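Isomerase/lactonizing enzyme (Agrobacterium fabrum str. C58, PDB 2NQL) belongs to the enolase superfamily, in the mandelate racemase/muconate lactonizing enzyme group, and carries a sodium ion in its barrel domain. Local coordinates at residues Pro236-Ala241 with Ile283-Pro288. Sequence-based numbering, arbitrary orientation.
With NA (sodium ion), chain G.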
loop_
_atom_site.group_PDB
_atom_site.type_symbol
_atom_site.label_atom_id
_atom_site.label_comp_id
_atom_site.label_asym_id
_atom_site.label_seq_id
_atom_site.Cartn_x
_atom_site.Cartn_y
_atom_site.Cartn_z
ATOM N N PRO A 236 26.695 11.653 16.241
ATOM C CA PRO A 236 25.608 11.743 15.258
ATOM C C PRO A 236 24.359 12.438 15.788
ATOM O O PRO A 236 23.897 12.171 16.910
ATOM C CB PRO A 236 25.325 10.273 14.902
ATOM C CG PRO A 236 25.768 9.499 16.081
ATOM C CD PRO A 236 26.957 10.254 16.629
ATOM N N TRP A 237 23.831 13.340 14.964
ATOM C CA TRP A 237 22.598 14.059 15.253
ATOM C C TRP A 237 21.426 13.087 15.375
ATOM O O TRP A 237 20.718 13.091 16.385
ATOM C CB TRP A 237 22.385 15.076 14.118
ATOM C CG TRP A 237 21.115 15.864 14.068
ATOM C CD1 TRP A 237 20.231 16.119 15.075
ATOM C CD2 TRP A 237 20.625 16.545 12.917
ATOM N NE1 TRP A 237 19.198 16.909 14.613
ATOM C CE2 TRP A 237 19.422 17.187 13.289
ATOM C CE3 TRP A 237 21.085 16.664 11.590
ATOM C CZ2 TRP A 237 18.658 17.919 12.384
ATOM C CZ3 TRP A 237 20.333 17.409 10.685
ATOM C CH2 TRP A 237 19.137 18.043 11.096
ATOM N N PHE A 238 21.225 12.270 14.345
ATOM C CA PHE A 238 20.308 11.143 14.421
ATOM C C PHE A 238 20.758 10.020 13.493
ATOM O O PHE A 238 21.565 10.245 12.570
ATOM C CB PHE A 238 18.850 11.567 14.172
ATOM C CG PHE A 238 18.607 12.245 12.831
ATOM C CD1 PHE A 238 18.446 11.491 11.663
ATOM C CD2 PHE A 238 18.493 13.630 12.747
ATOM C CE1 PHE A 238 18.185 12.106 10.420
ATOM C CE2 PHE A 238 18.237 14.264 11.516
ATOM C CZ PHE A 238 18.097 13.493 10.341
ATOM N N ALA A 239 20.238 8.818 13.742
ATOM C CA ALA A 239 20.414 7.680 12.845
ATOM C C ALA A 239 19.057 7.422 12.210
ATOM O O ALA A 239 18.086 7.157 12.906
ATOM C CB ALA A 239 20.905 6.443 13.619
ATOM N N GLU A 240 18.996 7.564 10.890
ATOM C CA GLU A 240 17.722 7.473 10.175
ATOM C C GLU A 240 17.595 6.090 9.524
ATOM O O GLU A 240 18.580 5.563 8.998
ATOM C CB GLU A 240 17.630 8.605 9.144
ATOM C CG GLU A 240 16.665 8.343 8.003
ATOM C CD GLU A 240 16.688 9.441 6.959
ATOM O OE1 GLU A 240 17.171 10.550 7.241
ATOM O OE2 GLU A 240 16.150 9.228 5.846
ATOM N N ALA A 241 16.386 5.517 9.564
ATOM C CA ALA A 241 16.051 4.270 8.831
ATOM C C ALA A 241 17.081 3.150 9.085
ATOM O O ALA A 241 17.757 2.678 8.149
ATOM C CB ALA A 241 15.891 4.549 7.312
ATOM N N ILE A 283 11.030 6.520 19.215
ATOM C CA ILE A 283 11.237 7.300 17.996
ATOM C C ILE A 283 11.476 8.741 18.436
ATOM O O ILE A 283 10.617 9.372 19.060
ATOM C CB ILE A 283 10.001 7.190 17.020
ATOM C CG1 ILE A 283 9.726 5.728 16.583
ATOM C CG2 ILE A 283 10.162 8.122 15.806
ATOM C CD1 ILE A 283 10.945 4.933 16.076
ATOM N N ALA A 284 12.643 9.257 18.087
ATOM C CA ALA A 284 13.010 10.610 18.470
ATOM C C ALA A 284 12.467 11.624 17.468
ATOM O O ALA A 284 12.061 12.724 17.850
ATOM C CB ALA A 284 14.488 10.723 18.567
ATOM N N ILE A 285 12.460 11.246 16.187
ATOM C CA ILE A 285 12.143 12.173 15.098
ATOM C C ILE A 285 11.273 11.431 14.084
ATOM O O ILE A 285 11.587 10.303 13.712
ATOM C CB ILE A 285 13.431 12.661 14.386
ATOM C CG1 ILE A 285 14.288 13.523 15.329
ATOM C CG2 ILE A 285 13.116 13.475 13.105
ATOM C CD1 ILE A 285 15.759 13.395 15.051
ATOM N N VAL A 286 10.198 12.075 13.649
ATOM C CA VAL A 286 9.510 11.652 12.429
ATOM C C VAL A 286 9.776 12.532 11.221
ATOM O O VAL A 286 9.929 13.758 11.328
ATOM C CB VAL A 286 8.005 11.382 12.622
ATOM C CG1 VAL A 286 7.798 10.236 13.622
ATOM C CG2 VAL A 286 7.251 12.633 13.053
ATOM N N GLN A 287 9.818 11.881 10.065
ATOM C CA GLN A 287 10.331 12.488 8.829
ATOM C C GLN A 287 9.340 12.359 7.682
ATOM O O GLN A 287 9.688 11.737 6.656
ATOM C CB GLN A 287 11.665 11.837 8.421
ATOM C CG GLN A 287 12.765 11.943 9.491
ATOM C CD GLN A 287 13.969 11.120 9.144
ATOM O OE1 GLN A 287 13.879 9.907 9.003
ATOM N NE2 GLN A 287 15.109 11.783 8.955
ATOM N N PRO A 288 8.129 12.948 7.833
ATOM C CA PRO A 288 7.117 12.735 6.811
ATOM C C PRO A 288 7.538 13.296 5.447
ATOM O O PRO A 288 8.235 14.310 5.367
ATOM C CB PRO A 288 5.901 13.502 7.352
ATOM C CG PRO A 288 6.460 14.524 8.301
ATOM C CD PRO A 288 7.624 13.820 8.918
HETATM NA NA NA G . 14.254 10.350 5.314
HETATM O O HOH W 1 12.767 8.583 7.084
HETATM O O HOH W 2 14.539 12.692 5.562
#
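Glu240 OE1 is gripped twice: Gln287 NE2 donates a hydrogen bond of 3.0 Å to it, and Lys184 reaches it in a salt bridge. The amide nitrogen arrives from above the carboxylate, 72° out of its plane, and the N-H...O angle of 150° is moderately bent. The other oxygen, Glu240 OE2, binds the sodium ion at 2.3 Å, a ligand role shared with Glu266 and two waters. The water whose O lies 2.9 Å from the sodium ion donates a hydrogen bond of 2.6 Å to Gln287 OE1, consistent with the amide being turned with its nitrogen to the carboxylate and its oxygen to the water. Strands 239-240 and 285-286 belong to the parallel barrel of the enolase C-terminal domain and are not neighbours; strand 262-264 runs between them, and the side chains meet across it on the inner side of the barrel. Phe238 lies beside the polar pair, its ring edge at Glu240 CB. CG between the backbone N and the carbonyl carbon (chi1 58°) carries the ring toward 283-288, where Phe238 CE1 lies 3.4 Å from Gln287 NE2. On the ring's CD2 side, the end methyl CD1 of Ile285 packs obliquely, 3.6 Å from Phe238 CD2, while Ala263 touches Phe238, Ile285 and Gln287 alike.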